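Local coordinates for succinyl-CoA:3-ketoacid coenzyme A transferase subunit B (Helicobacter pylori, PDB 3RRL), which transfers coenzyme A from succinyl-CoA to a 3-oxo acid, yielding a 3-oxoacyl-CoA and succinate, at residues 61-64 with 65-69; 77-81 with 82-86; 120-123 with 124-128. One frame throughout, in Å; residues are numbered along the deposited sequence.

Overall arrangement
Three short-range contacts, two turns and a helix cap, each lie beside Glu43, the predicted active-site residue: Ala65, Phe85 and Gly124 each bring atoms to within about 4 Å of its side chain. Interaction 1 is a partly buried polar turn before strand 72-73, held by Asn64, whose side chain and backbone bond the backbone around the turn and the Glu68 carboxylate. Interactions 2 and 3 are buried and start helices, 81-89 and 125-131; the former relies on a side-chain cap, the latter on glycines and two methionines. Leu62 against Phe78 joins the first two, while Phe85 packs on Gly124 and Asp127 to join the second and third. Interactions 1 and 3 do not touch.

Interaction 1. Residues 61-64 with 65-69; sequences DLIN and AGKET
Two torsions of Asn64 turn its amide toward Glu68: chi1 of 61° sets CG between the backbone N and the carbonyl carbon, and a small chi2 swings OD1 in over the turn that follows while ND2 is turned to the carboxylate of Glu68. From the other arm, Glu68 reaches across on a chain extended beyond CG. The amide and carboxylate planes are tilted by 30°, and Asn64 ND2 donates to Glu68 OE1 at 2.9 Å. That bond is nearly straight and lies in the plane of the amide, but it reaches OE1 on its anti side, and the same oxygen has a second partner in Tyr52 OH.

The other end of the amide faces the backbone. OD1 of Asn64 accepts from Glu68 N at 2.9 Å, the donor standing well above the amide plane, and, in a weak and strongly bent bond, from Gly66 N. Backbone groups complete the grip: Asn64 N donates to Glu68 O at 2.9 Å, and Lys67 N to Asn64 O at 2.9 Å. One asparagine thus engages its main chain and both ends of its amide, which should fix the rotation of the side chain. Lys67, bent at chi2 and chi4, curls back so that its NZ donates to Ala65 O at 2.7 Å, and its CD rests 4.0 Å from Ile63 CD1. Ile63 O is held in turn by Asn44 ND2, while the neighbouring subunit packs against Ile63, Lys67 and Thr69.

Asn64 to Lys67 form a type I beta turn, and Lys67 has a positive phi of 63°. Together with the return bond from Asn64 N to Glu68 O, this is the signature of a tight hairpin-like reversal with a G1-type beta bulge, here placed next to the predicted catalytic Glu43.

Interaction 2. Residues 77-81 with 82-86; sequences SFFNS and ADSFA
Asn80 meets the first turn of the helix with two acceptors, one from its side chain and one from its backbone. Its OD1 takes the amide hydrogen of Asp83 N at 3.0 Å in a fairly straight bond, with the donor tilted out of the plane of the side-chain amide. Its carbonyl O accepts from Ser84 N at 2.9 Å, this time in the carbonyl plane. Ser81 O then receives Phe85 N at 3.1 Å and Ala82 O receives Ala86 N, so the pattern of i to i+4 bonds is running from the first turn. A chi1 of 75° at Asn80 folds the side chain back over the helix start, which is how OD1 comes within range of Asp83 N.

The carboxylate of Asp83 lies against the Asn80 amide, their planes 26° apart and stacked, with Asp83 OD2 3.4 Å from Asn80 ND2; the angle is too poor for a hydrogen bond. A carboxylate here, close to the helix start, probably gains from the helix dipole.

Phe79 comes in just ahead of the cap, its CE1 3.6 Å from Ser84 CA, with Ser84 CB at the ring edge. Ser84 OG finds its acceptor in Glu43 O, with a weak bond from Gln41 NE2. Farther along the helix start, Ser81 O lies near the plane of the Phe85 ring, at its edge, 3.2 Å from Phe85 CD2.

The whole is an asparagine N-cap at the junction of strand 76-78 and helix 81-89, with the helix packed beside the predicted active-site glutamate.

Interaction 3. Residues 120-123 with 124-128; sequences KGMG and GAMDL
Met122 to Ala125 make a type II' beta turn, in which Gly123 takes the positive phi of 49° at the second position and Ala125 N donates to Met122 O at 3.1 Å. The donor is tilted from the carbonyl plane, and the CB of Ala125 sits 3.4 Å from the same oxygen of Met122. Directly after the turn the helix is under way, with Leu128 N bonded to Gly124 O at 3.0 Å.

Met122 and Met126, methionines modelled as selenomethionine, carry the side-chain contact. In Met122, CG lies between the backbone N and the carbonyl carbon (chi1 67°), and further bends at the next two torsions double the chain back on itself. Met126 instead stays extended beyond CG, so a folded chain meets a straight one and they cross at a slant. Met122 CG lies 3.9 Å from Met126 CG. The same Met122 CG is 4.1 Å from Met126 SE. At the chain ends, Met122 CE and Met126 CE also come to 4.1 Å of each other, which gives the pair a second point of contact beyond the first. Trp112 of strand 109-114 touches both, and the neighbouring subunit adds cover from its side.

Asp127, one residue further on, turns its carboxylate to that neighbouring subunit: OD1 bonds a polar side chain and OD2 a backbone group. Leu128 touches Glu43, the predicted active-site residue.

The chemistry divides the work. Glycine at Gly123 lets the backbone turn sharply with a single closing bond, and the apolar methionine pair adds van der Waals contact to that one hydrogen bond of the turn. The only charged side chain in the first helical turn is satisfied across the subunit interface, so the start of this helix probably also helps to hold that interface.

Interaction 1. Residues 61-64 with 65-69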
loop_
_atom_site.group_PDB
_atom_site.type_symbol
_atom_site.label_atom_id
_atom_site.label_comp_id
_atom_site.label_asym_id
_atom_site.label_seq_id
_atom_site.Cartn_x
_atom_site.Cartn_y
_atom_site.Cartn_z
ATOM N N ASP B 61 -23.851 0.216 3.393
ATOM C CA ASP B 61 -22.414 0.001 3.254
ATOM C C ASP B 61 -21.960 0.097 1.797
ATOM O O ASP B 61 -20.765 0.053 1.509
ATOM C CB ASP B 61 -22.005 -1.362 3.827
ATOM C CG ASP B 61 -22.022 -1.390 5.349
ATOM O OD1 ASP B 61 -21.949 -0.312 5.977
ATOM O OD2 ASP B 61 -22.097 -2.497 5.920
ATOM N N LEU B 62 -22.907 0.200 0.874
ATOM C CA LEU B 62 -22.538 0.256 -0.532
ATOM C C LEU B 62 -23.030 1.532 -1.218
ATOM O O LEU B 62 -24.214 1.669 -1.533
ATOM C CB LEU B 62 -23.084 -0.986 -1.238
ATOM C CG LEU B 62 -22.831 -1.144 -2.734
ATOM C CD1 LEU B 62 -21.346 -1.024 -3.041
ATOM C CD2 LEU B 62 -23.397 -2.484 -3.205
ATOM N N ILE B 63 -22.102 2.438 -1.506
ATOM C CA ILE B 63 -22.450 3.728 -2.098
ATOM C C ILE B 63 -21.428 4.170 -3.136
ATOM O O ILE B 63 -20.323 3.644 -3.198
ATOM C CB ILE B 63 -22.559 4.835 -1.034
ATOM C CG1 ILE B 63 -21.250 4.936 -0.245
ATOM C CG2 ILE B 63 -23.742 4.567 -0.108
ATOM C CD1 ILE B 63 -21.139 6.180 0.608
ATOM N N ASN B 64 -21.809 5.138 -3.958
ATOM C CA ASN B 64 -20.875 5.722 -4.902
ATOM C C ASN B 64 -20.247 6.955 -4.274
ATOM O O ASN B 64 -20.530 7.283 -3.121
ATOM C CB ASN B 64 -21.568 6.060 -6.227
ATOM C CG ASN B 64 -22.697 7.078 -6.071
ATOM O OD1 ASN B 64 -22.789 7.790 -5.065
ATOM N ND2 ASN B 64 -23.560 7.149 -7.079
ATOM N N ALA B 65 -19.396 7.641 -5.024
ATOM C CA ALA B 65 -18.675 8.780 -4.477
ATOM C C ALA B 65 -19.650 9.843 -4.019
ATOM O O ALA B 65 -19.325 10.658 -3.153
ATOM C CB ALA B 65 -17.722 9.349 -5.506
ATOM N N GLY B 66 -20.846 9.831 -4.609
ATOM C CA GLY B 66 -21.860 10.829 -4.320
ATOM C C GLY B 66 -22.736 10.458 -3.136
ATOM O O GLY B 66 -23.777 11.070 -2.920
ATOM N N LYS B 67 -22.312 9.454 -2.371
ATOM C CA LYS B 67 -23.051 8.994 -1.189
ATOM C C LYS B 67 -24.430 8.433 -1.544
ATOM O O LYS B 67 -25.344 8.437 -0.715
ATOM C CB LYS B 67 -23.189 10.109 -0.142
ATOM C CG LYS B 67 -21.951 10.980 0.029
ATOM C CD LYS B 67 -20.717 10.156 0.371
ATOM C CE LYS B 67 -19.493 11.039 0.618
ATOM N NZ LYS B 67 -18.935 11.652 -0.628
ATOM N N GLU B 68 -24.571 7.943 -2.772
ATOM C CA GLU B 68 -25.810 7.309 -3.211
ATOM C C GLU B 68 -25.718 5.793 -3.075
ATOM O O GLU B 68 -24.654 5.206 -3.292
ATOM C CB GLU B 68 -26.100 7.664 -4.664
ATOM C CG GLU B 68 -26.127 9.158 -4.938
ATOM C CD GLU B 68 -26.434 9.478 -6.393
ATOM O OE1 GLU B 68 -26.053 8.674 -7.274
ATOM O OE2 GLU B 68 -27.060 10.532 -6.654
ATOM N N THR B 69 -26.830 5.157 -2.721
ATOM C CA THR B 69 -26.850 3.704 -2.615
ATOM C C THR B 69 -26.858 3.071 -3.997
ATOM O O THR B 69 -27.641 3.472 -4.872
ATOM C CB THR B 69 -28.071 3.207 -1.822
ATOM O OG1 THR B 69 -29.272 3.695 -2.435
ATOM C CG2 THR B 69 -27.992 3.692 -0.384
#

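Interaction 2. Residues 77-81 with 82-86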
loop_
_atom_site.group_PDB
_atom_site.type_symbol
_atom_site.label_atom_id
_atom_site.label_comp_id
_atom_site.label_asym_id
_atom_site.label_seq_id
_atom_site.Cartn_x
_atom_site.Cartn_y
_atom_site.Cartn_z
ATOM N N SER B 77 -14.883 -5.535 -7.536
ATOM C CA SER B 77 -13.970 -5.731 -6.417
ATOM C C SER B 77 -14.024 -4.526 -5.487
ATOM O O SER B 77 -14.296 -3.415 -5.923
ATOM C CB SER B 77 -12.538 -5.964 -6.909
ATOM O OG SER B 77 -12.180 -5.001 -7.876
ATOM N N PHE B 78 -13.790 -4.761 -4.201
ATOM C CA PHE B 78 -13.711 -3.684 -3.229
ATOM C C PHE B 78 -12.275 -3.579 -2.757
ATOM O O PHE B 78 -11.537 -4.569 -2.754
ATOM C CB PHE B 78 -14.634 -3.932 -2.028
ATOM C CG PHE B 78 -16.107 -3.932 -2.368
ATOM C CD1 PHE B 78 -16.732 -2.780 -2.794
ATOM C CD2 PHE B 78 -16.869 -5.080 -2.226
ATOM C CE1 PHE B 78 -18.085 -2.780 -3.102
ATOM C CE2 PHE B 78 -18.222 -5.081 -2.532
ATOM C CZ PHE B 78 -18.826 -3.932 -2.977
ATOM N N PHE B 79 -11.871 -2.373 -2.371
ATOM C CA PHE B 79 -10.535 -2.164 -1.842
ATOM C C PHE B 79 -10.522 -0.882 -1.035
ATOM O O PHE B 79 -11.515 -0.147 -1.015
ATOM C CB PHE B 79 -9.528 -2.086 -2.992
ATOM C CG PHE B 79 -10.082 -1.441 -4.223
ATOM C CD1 PHE B 79 -10.088 -0.059 -4.355
ATOM C CD2 PHE B 79 -10.609 -2.211 -5.247
ATOM C CE1 PHE B 79 -10.607 0.550 -5.497
ATOM C CE2 PHE B 79 -11.128 -1.613 -6.398
ATOM C CZ PHE B 79 -11.124 -0.232 -6.523
ATOM N N ASN B 80 -9.391 -0.600 -0.391
ATOM C CA ASN B 80 -9.316 0.548 0.503
ATOM C C ASN B 80 -8.932 1.819 -0.247
ATOM O O ASN B 80 -8.689 1.790 -1.464
ATOM C CB ASN B 80 -8.418 0.271 1.729
ATOM C CG ASN B 80 -6.927 0.280 1.404
ATOM O OD1 ASN B 80 -6.429 1.174 0.728
ATOM N ND2 ASN B 80 -6.209 -0.717 1.904
ATOM N N SER B 81 -8.890 2.931 0.474
ATOM C CA SER B 81 -8.784 4.233 -0.172
ATOM C C SER B 81 -7.413 4.483 -0.783
ATOM O O SER B 81 -7.325 5.101 -1.826
ATOM C CB SER B 81 -9.178 5.347 0.792
ATOM O OG SER B 81 -10.582 5.317 0.997
ATOM N N ALA B 82 -6.357 3.995 -0.132
ATOM C CA ALA B 82 -5.009 4.070 -0.678
ATOM C C ALA B 82 -4.892 3.271 -1.967
ATOM O O ALA B 82 -4.214 3.694 -2.908
ATOM C CB ALA B 82 -3.991 3.558 0.334
ATOM N N ASP B 83 -5.531 2.104 -1.990
ATOM C CA ASP B 83 -5.506 1.232 -3.158
ATOM C C ASP B 83 -6.244 1.875 -4.320
ATOM O O ASP B 83 -5.800 1.817 -5.467
ATOM C CB ASP B 83 -6.150 -0.127 -2.847
ATOM C CG ASP B 83 -5.352 -0.950 -1.850
ATOM O OD1 ASP B 83 -4.146 -0.683 -1.669
ATOM O OD2 ASP B 83 -5.939 -1.878 -1.251
ATOM N N SER B 84 -7.391 2.466 -4.015
ATOM C CA SER B 84 -8.187 3.170 -5.010
ATOM C C SER B 84 -7.348 4.240 -5.678
ATOM O O SER B 84 -7.291 4.344 -6.911
ATOM C CB SER B 84 -9.388 3.834 -4.345
ATOM O OG SER B 84 -10.193 4.483 -5.308
ATOM N N PHE B 85 -6.684 5.040 -4.857
ATOM C CA PHE B 85 -5.924 6.151 -5.392
ATOM C C PHE B 85 -4.573 5.721 -5.963
ATOM O O PHE B 85 -4.006 6.417 -6.799
ATOM C CB PHE B 85 -5.854 7.303 -4.384
ATOM C CG PHE B 85 -7.138 8.084 -4.313
ATOM C CD1 PHE B 85 -7.477 8.966 -5.327
ATOM C CD2 PHE B 85 -8.033 7.890 -3.281
ATOM C CE1 PHE B 85 -8.671 9.657 -5.297
ATOM C CE2 PHE B 85 -9.230 8.583 -3.246
ATOM C CZ PHE B 85 -9.547 9.469 -4.259
ATOM N N ALA B 86 -4.082 4.556 -5.544
ATOM C CA ALA B 86 -2.906 3.973 -6.181
ATOM C C ALA B 86 -3.281 3.601 -7.614
ATOM O O ALA B 86 -2.517 3.799 -8.543
ATOM C CB ALA B 86 -2.428 2.744 -5.414
#

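Interaction 3. Residues 120-123 with 124-128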
loop_
_atom_site.group_PDB
_atom_site.type_symbol
_atom_site.label_atom_id
_atom_site.label_comp_id
_atom_site.label_asym_id
_atom_site.label_seq_id
_atom_site.Cartn_x
_atom_site.Cartn_y
_atom_site.Cartn_z
ATOM N N LYS B 120 -15.835 23.470 -0.339
ATOM C CA LYS B 120 -16.257 22.128 0.018
ATOM C C LYS B 120 -14.990 21.303 0.181
ATOM O O LYS B 120 -14.728 20.716 1.238
ATOM C CB LYS B 120 -17.153 21.536 -1.070
ATOM N N GLY B 121 -14.234 21.229 -0.906
ATOM C CA GLY B 121 -12.930 20.599 -0.910
ATOM C C GLY B 121 -12.743 20.070 -2.306
ATOM O O GLY B 121 -13.645 20.222 -3.138
HETATM N N MSE B 122 -11.591 19.465 -2.580
HETATM C CA MSE B 122 -11.355 18.902 -3.906
HETATM C C MSE B 122 -11.693 17.418 -4.034
HETATM O O MSE B 122 -11.760 16.898 -5.149
HETATM C CB MSE B 122 -9.906 19.142 -4.344
HETATM C CG MSE B 122 -8.864 18.383 -3.518
HETATM SE SE MSE B 122 -8.718 19.068 -1.696
HETATM C CE MSE B 122 -8.123 20.879 -2.096
ATOM N N GLY B 123 -11.914 16.730 -2.916
ATOM C CA GLY B 123 -12.108 15.288 -2.983
ATOM C C GLY B 123 -11.002 14.640 -3.820
ATOM O O GLY B 123 -9.822 14.953 -3.657
ATOM N N GLY B 124 -11.377 13.760 -4.744
ATOM C CA GLY B 124 -10.396 13.067 -5.563
ATOM C C GLY B 124 -10.092 13.694 -6.916
ATOM O O GLY B 124 -9.329 13.133 -7.708
ATOM N N ALA B 125 -10.667 14.862 -7.184
ATOM C CA ALA B 125 -10.504 15.517 -8.485
ATOM C C ALA B 125 -9.043 15.817 -8.844
ATOM O O ALA B 125 -8.619 15.637 -9.991
ATOM C CB ALA B 125 -11.336 16.785 -8.546
HETATM N N MSE B 126 -8.267 16.273 -7.869
HETATM C CA MSE B 126 -6.860 16.550 -8.133
HETATM C C MSE B 126 -6.066 15.301 -8.513
HETATM O O MSE B 126 -5.181 15.363 -9.365
HETATM C CB MSE B 126 -6.215 17.273 -6.958
HETATM C CG MSE B 126 -6.736 18.681 -6.787
HETATM SE SE MSE B 126 -5.601 19.706 -5.622
HETATM C CE MSE B 126 -6.485 21.435 -5.770
ATOM N N ASP B 127 -6.386 14.173 -7.887
ATOM C CA ASP B 127 -5.733 12.910 -8.210
ATOM C C ASP B 127 -6.108 12.437 -9.614
ATOM O O ASP B 127 -5.244 12.018 -10.398
ATOM C CB ASP B 127 -6.103 11.832 -7.190
ATOM C CG ASP B 127 -5.543 12.111 -5.809
ATOM O OD1 ASP B 127 -4.358 11.767 -5.577
ATOM O OD2 ASP B 127 -6.286 12.666 -4.959
ATOM N N LEU B 128 -7.399 12.514 -9.926
ATOM C CA LEU B 128 -7.911 12.033 -11.202
ATOM C C LEU B 128 -7.345 12.768 -12.436
ATOM O O LEU B 128 -7.000 12.118 -13.423
ATOM C CB LEU B 128 -9.443 12.035 -11.198
ATOM C CG LEU B 128 -10.073 10.846 -10.458
ATOM C CD1 LEU B 128 -11.380 11.245 -9.799
ATOM C CD2 LEU B 128 -10.277 9.639 -11.377
#